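Local coordinates for protein glucosamine kinase (Streptacidiphilus jiangxiensis, PDB 6HWJ) that catalyses the magnesium- and ATP-dependent phosphorylation of D-glucosamine to D-glucosamine 6-phosphate and, to a lesser extent, acts on glucose, at residues A[198-201]-A[202-206]; A[208-211]-A[212-216]; A[359-362]-A[363-366]. All coordinates share one frame; numbering follows the deposited sequence.

Contact 1. Residues A[198-201]-A[202-206]; sequences AVDD and VRRLA
R203 leaves the backbone with CG anti to N (chi1 -169°) and then bends at chi3 (-90°), which lays its guanidinium beside V199, one turn earlier; V199 turns CG1 the same way (chi1 168°). This is i to i+4 packing within the alpha-helix 194-207. The two side chains run side by side, and V199 CG1 sits over one face of the guanidinium, offset toward its rim, 3.9 Å from R203 NH1. R203 NE is hydrogen-bonded to T357 OG1, beyond the helix.

One residue further along, D200 and R204 form the next i to i+4 pair, crossing at a slant with carboxylate and guanidinium planes almost parallel, yet no salt bridge forms: D200 OD2 stays 4.4 Å from R204 NE. D201 is buried, and its carboxylate pairs through OD2 with R308. V202 packs on V353 of helix 335-356 and on V365 and W368 of helix 362-386.

Four consecutive backbone bonds hold the turns, from V202 N to A198 O through to L205 N to D201 O (2.9 Å). Where D200 and R204 meet, the touch is made by the arginine's aliphatic part, with D200 OD2 3.3 Å from R204 CD.

Contact 2. Residues A[208-211]-A[212-216]; sequences GELT and MDQAL
T211 and Q214 grip each other across the first turn of helix 212-234, each side chain taking a backbone N-H of the other. T211 places OG1 between its own N and carbonyl carbon (chi1 63°), a rotation that turns the hydroxyl oxygen to the start of the helix, where Q214 N donates to it over 3.1 Å in a fairly straight bond. Q214 answers with CG beside its backbone N (chi1 -71°) and a chain extended beyond CG, so the amide reaches back to the loop and OE1 accepts from T211 N at 2.9 Å, N-H...O angle 169°. That donor lies somewhat tilted from the amide plane. A water also donates to Q214 OE1, at 2.9 Å, and to the carbonyl O of E209, tying the amide to the incoming loop.

L210 crosses the glutamine at a slant, with CD2 3.7 Å from the amide oxygen Q214 OE1, while its side chain also packs on R204. Behind the cap, A215 N donates to T211 O at 2.9 Å, the first full helical bond of this turn. M212, with its chain bent at chi2 and chi3, lies against L205 and W368.

Just upstream, G208 has positive phi and closes helix 194-207 in a Schellman motif. The loop thus passes from one helix end to the next helix start, where T211 as N-cap and Q214 form a capping box.

Contact 3. Residues A[359-362]-A[363-366]; sequences DVDP and APVR
R366 N donates to P362 O at 2.8 Å, nearly in line with the carbonyl bond, and A363 N donates to D361 OD1 at 3.2 Å with an N-H...O angle of 157°. The second bond comes in well above the carboxylate plane, 55° out of it. D361 carries CG anti to its backbone N (chi1 -175°), which swings the carboxylate forward over the residues that follow. A negative group at this helix start would probably be favoured by the helix dipole.

D361 is the N-cap of helix 362-386, the helix that follows the loop after helix 335-356. Prolines occupy the first and third places after the cap, P362 and P364; as proline N carries no hydrogen, neither could have offered a donor to the cap.

P364 packs against the aspartate instead. The two side chains cross at about a right angle, with P364 CD 3.5 Å from D361 CG and 3.2 Å from D361 O. A363 CB comes to 3.5 Å from D361 OD1, on the same turn. Along R366 the aliphatic CG lies 3.2 Å from P362 O, while its guanidinium reaches out to a salt bridge between NH2 and D430. On the inner side, V360 and V365 meet loosely through their CG2 methyls (4.3 Å), and both also pack on A206 of helix 194-207.

How the contacts relate
Contact 1 is the buried one, a mid-to-late part of helix 194-207; contacts 2 and 3 lie at the surface, where helices 212-234 and 362-386 begin. Their chemistry follows: regular backbone bonds with apolar and arginine packing in contact 1, a threonine and glutamine sharing a cap in contact 2, and an aspartate cap followed by two prolines in contact 3. L205 of the first helix touches both starts, packing with CD1 3.6 Å from M212 N and with CD2 4.0 Å from P364 O. At the end of that helix, R204 O lies 2.9 Å from E209 N, probably a hydrogen bond into contact 2. Contacts 2 and 3 touch each other through M212 CE and P364 O.

Contact 1. Residues A[198-201]-A[202-206]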
loop_
_atom_site.group_PDB
_atom_site.type_symbol
_atom_site.label_atom_id
_atom_site.label_comp_id
_atom_site.label_asym_id
_atom_site.label_seq_id
_atom_site.Cartn_x
_atom_site.Cartn_y
_atom_site.Cartn_z
ATOM N N ALA A 198 -9.500 7.965 12.858
ATOM C CA ALA A 198 -9.487 9.375 12.517
ATOM C C ALA A 198 -10.899 9.936 12.456
ATOM O O ALA A 198 -11.146 11.058 12.906
ATOM C CB ALA A 198 -8.755 9.608 11.190
ATOM N N VAL A 199 -11.839 9.174 11.890
ATOM C CA VAL A 199 -13.233 9.585 11.894
ATOM C C VAL A 199 -13.729 9.734 13.330
ATOM O O VAL A 199 -14.461 10.667 13.653
ATOM C CB VAL A 199 -14.087 8.577 11.103
ATOM C CG1 VAL A 199 -15.564 8.804 11.336
ATOM C CG2 VAL A 199 -13.753 8.673 9.585
ATOM N N ASP A 200 -13.340 8.816 14.209
ATOM C CA ASP A 200 -13.771 8.922 15.599
ATOM C C ASP A 200 -13.187 10.161 16.285
ATOM O O ASP A 200 -13.902 10.863 17.016
ATOM C CB ASP A 200 -13.390 7.655 16.363
ATOM C CG ASP A 200 -13.981 7.637 17.755
ATOM O OD1 ASP A 200 -15.217 7.586 17.853
ATOM O OD2 ASP A 200 -13.215 7.702 18.738
ATOM N N ASP A 201 -11.898 10.439 16.085
ATOM C CA ASP A 201 -11.309 11.659 16.643
ATOM C C ASP A 201 -12.107 12.900 16.261
ATOM O O ASP A 201 -12.494 13.709 17.117
ATOM C CB ASP A 201 -9.875 11.838 16.143
ATOM C CG ASP A 201 -8.885 10.927 16.826
ATOM O OD1 ASP A 201 -9.264 10.218 17.779
ATOM O OD2 ASP A 201 -7.709 10.934 16.388
ATOM N N VAL A 202 -12.346 13.083 14.959
ATOM C CA VAL A 202 -12.986 14.314 14.480
ATOM C C VAL A 202 -14.434 14.381 14.919
ATOM O O VAL A 202 -14.952 15.463 15.203
ATOM C CB VAL A 202 -12.828 14.384 12.937
ATOM C CG1 VAL A 202 -13.586 15.558 12.360
ATOM C CG2 VAL A 202 -11.344 14.478 12.596
ATOM N N ARG A 203 -15.112 13.233 14.992
ATOM C CA ARG A 203 -16.454 13.192 15.549
ATOM C C ARG A 203 -16.447 13.644 17.007
ATOM O O ARG A 203 -17.319 14.413 17.448
ATOM C CB ARG A 203 -16.983 11.759 15.415
ATOM C CG ARG A 203 -18.435 11.548 15.692
ATOM C CD ARG A 203 -18.847 10.160 15.193
ATOM N NE ARG A 203 -19.301 10.185 13.800
ATOM C CZ ARG A 203 -19.281 9.132 12.979
ATOM N NH1 ARG A 203 -18.797 7.964 13.389
ATOM N NH2 ARG A 203 -19.738 9.252 11.741
ATOM N N ARG A 204 -15.460 13.190 17.774
ATOM C CA ARG A 204 -15.377 13.598 19.172
ATOM C C ARG A 204 -15.104 15.087 19.285
ATOM O O ARG A 204 -15.729 15.774 20.105
ATOM C CB ARG A 204 -14.310 12.757 19.889
ATOM C CG ARG A 204 -14.750 11.303 20.082
ATOM C CD ARG A 204 -13.638 10.406 20.635
ATOM N NE ARG A 204 -13.338 10.673 22.045
ATOM C CZ ARG A 204 -12.115 10.865 22.545
ATOM N NH1 ARG A 204 -11.043 10.812 21.765
ATOM N NH2 ARG A 204 -11.967 11.098 23.837
ATOM N N LEU A 205 -14.219 15.616 18.434
ATOM C CA LEU A 205 -14.050 17.063 18.340
ATOM C C LEU A 205 -15.391 17.755 18.101
ATOM O O LEU A 205 -15.744 18.713 18.796
ATOM C CB LEU A 205 -13.067 17.406 17.218
ATOM C CG LEU A 205 -12.922 18.888 16.834
ATOM C CD1 LEU A 205 -12.258 19.669 17.957
ATOM C CD2 LEU A 205 -12.133 19.028 15.542
ATOM N N ALA A 206 -16.154 17.281 17.112
ATOM C CA ALA A 206 -17.421 17.932 16.788
ATOM C C ALA A 206 -18.370 17.913 17.976
ATOM O O ALA A 206 -19.132 18.870 18.176
ATOM C CB ALA A 206 -18.057 17.254 15.579
#

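Contact 2. Residues A[208-211]-A[212-216]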
loop_
_atom_site.group_PDB
_atom_site.type_symbol
_atom_site.label_atom_id
_atom_site.label_comp_id
_atom_site.label_asym_id
_atom_site.label_seq_id
_atom_site.Cartn_x
_atom_site.Cartn_y
_atom_site.Cartn_z
ATOM N N GLY A 208 -17.375 18.113 21.019
ATOM C CA GLY A 208 -16.752 18.797 22.135
ATOM C C GLY A 208 -16.096 17.904 23.161
ATOM O O GLY A 208 -15.756 18.387 24.247
ATOM N N GLU A 209 -15.918 16.611 22.860
ATOM C CA GLU A 209 -15.217 15.706 23.760
ATOM C C GLU A 209 -13.704 15.800 23.615
ATOM O O GLU A 209 -12.975 15.314 24.486
ATOM C CB GLU A 209 -15.650 14.264 23.508
ATOM C CG GLU A 209 -17.143 14.039 23.662
ATOM C CD GLU A 209 -17.529 12.592 23.438
ATOM O OE1 GLU A 209 -16.620 11.744 23.296
ATOM O OE2 GLU A 209 -18.741 12.307 23.403
ATOM N N LEU A 210 -13.223 16.382 22.518
ATOM C CA LEU A 210 -11.819 16.716 22.357
ATOM C C LEU A 210 -11.709 18.194 21.999
ATOM O O LEU A 210 -12.603 18.759 21.378
ATOM C CB LEU A 210 -11.153 15.888 21.260
ATOM C CG LEU A 210 -11.062 14.379 21.457
ATOM C CD1 LEU A 210 -10.486 13.756 20.197
ATOM C CD2 LEU A 210 -10.206 14.026 22.647
ATOM N N THR A 211 -10.615 18.813 22.411
ATOM C CA THR A 211 -10.299 20.156 21.965
ATOM C C THR A 211 -9.696 20.106 20.569
ATOM O O THR A 211 -9.249 19.056 20.101
ATOM C CB THR A 211 -9.295 20.812 22.902
ATOM O OG1 THR A 211 -8.077 20.062 22.860
ATOM C CG2 THR A 211 -9.837 20.831 24.316
ATOM N N MET A 212 -9.673 21.271 19.912
ATOM C CA MET A 212 -9.006 21.365 18.622
ATOM C C MET A 212 -7.562 20.895 18.718
ATOM O O MET A 212 -7.087 20.134 17.867
ATOM C CB MET A 212 -9.070 22.812 18.105
ATOM C CG MET A 212 -8.510 22.999 16.706
ATOM S SD MET A 212 -9.377 22.050 15.454
ATOM C CE MET A 212 -10.916 22.948 15.326
ATOM N N ASP A 213 -6.843 21.323 19.766
ATOM C CA ASP A 213 -5.453 20.899 19.930
ATOM C C ASP A 213 -5.347 19.381 19.965
ATOM O O ASP A 213 -4.475 18.788 19.317
ATOM C CB ASP A 213 -4.867 21.499 21.207
ATOM C CG ASP A 213 -3.458 21.040 21.462
ATOM O OD1 ASP A 213 -2.555 21.505 20.740
ATOM O OD2 ASP A 213 -3.255 20.190 22.362
ATOM N N GLN A 214 -6.219 18.731 20.736
ATOM C CA GLN A 214 -6.164 17.287 20.856
ATOM C C GLN A 214 -6.508 16.620 19.534
ATOM O O GLN A 214 -5.895 15.614 19.160
ATOM C CB GLN A 214 -7.121 16.811 21.945
ATOM C CG GLN A 214 -6.649 17.169 23.334
ATOM C CD GLN A 214 -7.743 17.008 24.365
ATOM O OE1 GLN A 214 -8.933 17.179 24.072
ATOM N NE2 GLN A 214 -7.342 16.683 25.590
ATOM N N ALA A 215 -7.495 17.167 18.826
ATOM C CA ALA A 215 -7.894 16.564 17.554
ATOM C C ALA A 215 -6.882 16.833 16.448
ATOM O O ALA A 215 -6.866 16.096 15.455
ATOM C CB ALA A 215 -9.265 17.069 17.140
ATOM N N LEU A 216 -6.039 17.845 16.600
ATOM C CA LEU A 216 -5.017 18.137 15.604
ATOM C C LEU A 216 -3.743 17.315 15.799
ATOM O O LEU A 216 -2.982 17.127 14.844
ATOM C CB LEU A 216 -4.656 19.620 15.631
ATOM C CG LEU A 216 -5.694 20.570 15.042
ATOM C CD1 LEU A 216 -5.344 22.013 15.309
ATOM C CD2 LEU A 216 -5.848 20.333 13.511
HETATM O O HOH W 1 -10.988 16.905 26.057
#

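Contact 3. Residues A[359-362]-A[363-366]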
loop_
_atom_site.group_PDB
_atom_site.type_symbol
_atom_site.label_atom_id
_atom_site.label_comp_id
_atom_site.label_asym_id
_atom_site.label_seq_id
_atom_site.Cartn_x
_atom_site.Cartn_y
_atom_site.Cartn_z
ATOM N N ASP A 359 -26.794 15.954 13.427
ATOM C CA ASP A 359 -26.706 17.124 14.311
ATOM C C ASP A 359 -25.273 17.614 14.484
ATOM O O ASP A 359 -24.956 18.295 15.454
ATOM C CB ASP A 359 -27.311 16.822 15.690
ATOM C CG ASP A 359 -28.819 16.609 15.629
ATOM O OD1 ASP A 359 -29.515 17.445 15.036
ATOM O OD2 ASP A 359 -29.297 15.592 16.167
ATOM N N VAL A 360 -24.383 17.270 13.565
ATOM C CA VAL A 360 -23.010 17.737 13.648
ATOM C C VAL A 360 -22.949 19.219 13.301
ATOM O O VAL A 360 -23.686 19.705 12.435
ATOM C CB VAL A 360 -22.121 16.909 12.705
ATOM C CG1 VAL A 360 -22.439 17.262 11.256
ATOM C CG2 VAL A 360 -20.645 17.117 13.028
ATOM N N ASP A 361 -22.067 19.949 13.982
ATOM C CA ASP A 361 -21.765 21.327 13.620
ATOM C C ASP A 361 -20.568 21.326 12.680
ATOM O O ASP A 361 -19.461 20.997 13.113
ATOM C CB ASP A 361 -21.464 22.154 14.868
ATOM C CG ASP A 361 -21.257 23.628 14.555
ATOM O OD1 ASP A 361 -21.274 23.999 13.363
ATOM O OD2 ASP A 361 -21.086 24.420 15.511
ATOM N N PRO A 362 -20.731 21.665 11.403
ATOM C CA PRO A 362 -19.595 21.566 10.483
ATOM C C PRO A 362 -18.515 22.612 10.718
ATOM O O PRO A 362 -17.389 22.419 10.247
ATOM C CB PRO A 362 -20.237 21.736 9.095
ATOM C CG PRO A 362 -21.530 22.436 9.354
ATOM C CD PRO A 362 -21.987 21.989 10.704
ATOM N N ALA A 363 -18.819 23.702 11.411
ATOM C CA ALA A 363 -17.823 24.754 11.612
ATOM C C ALA A 363 -16.550 24.218 12.253
ATOM O O ALA A 363 -15.463 24.401 11.680
ATOM C CB ALA A 363 -18.440 25.892 12.442
ATOM N N PRO A 364 -16.599 23.557 13.406
ATOM C CA PRO A 364 -15.355 23.006 13.973
ATOM C C PRO A 364 -14.689 21.961 13.097
ATOM O O PRO A 364 -13.455 21.876 13.080
ATOM C CB PRO A 364 -15.808 22.414 15.316
ATOM C CG PRO A 364 -17.300 22.265 15.200
ATOM C CD PRO A 364 -17.752 23.380 14.308
ATOM N N VAL A 365 -15.457 21.149 12.374
ATOM C CA VAL A 365 -14.851 20.137 11.511
ATOM C C VAL A 365 -14.112 20.808 10.357
ATOM O O VAL A 365 -12.989 20.424 10.009
ATOM C CB VAL A 365 -15.919 19.155 10.994
ATOM C CG1 VAL A 365 -15.289 18.126 10.053
ATOM C CG2 VAL A 365 -16.625 18.469 12.141
ATOM N N ARG A 366 -14.719 21.830 9.751
ATOM C CA ARG A 366 -14.072 22.490 8.619
ATOM C C ARG A 366 -12.845 23.273 9.068
ATOM O O ARG A 366 -11.829 23.298 8.364
ATOM C CB ARG A 366 -15.073 23.405 7.908
ATOM C CG ARG A 366 -16.224 22.640 7.252
ATOM C CD ARG A 366 -17.201 23.568 6.550
ATOM N NE ARG A 366 -16.633 24.170 5.347
ATOM C CZ ARG A 366 -17.229 25.122 4.634
ATOM N NH1 ARG A 366 -18.415 25.592 5.001
ATOM N NH2 ARG A 366 -16.636 25.607 3.552
#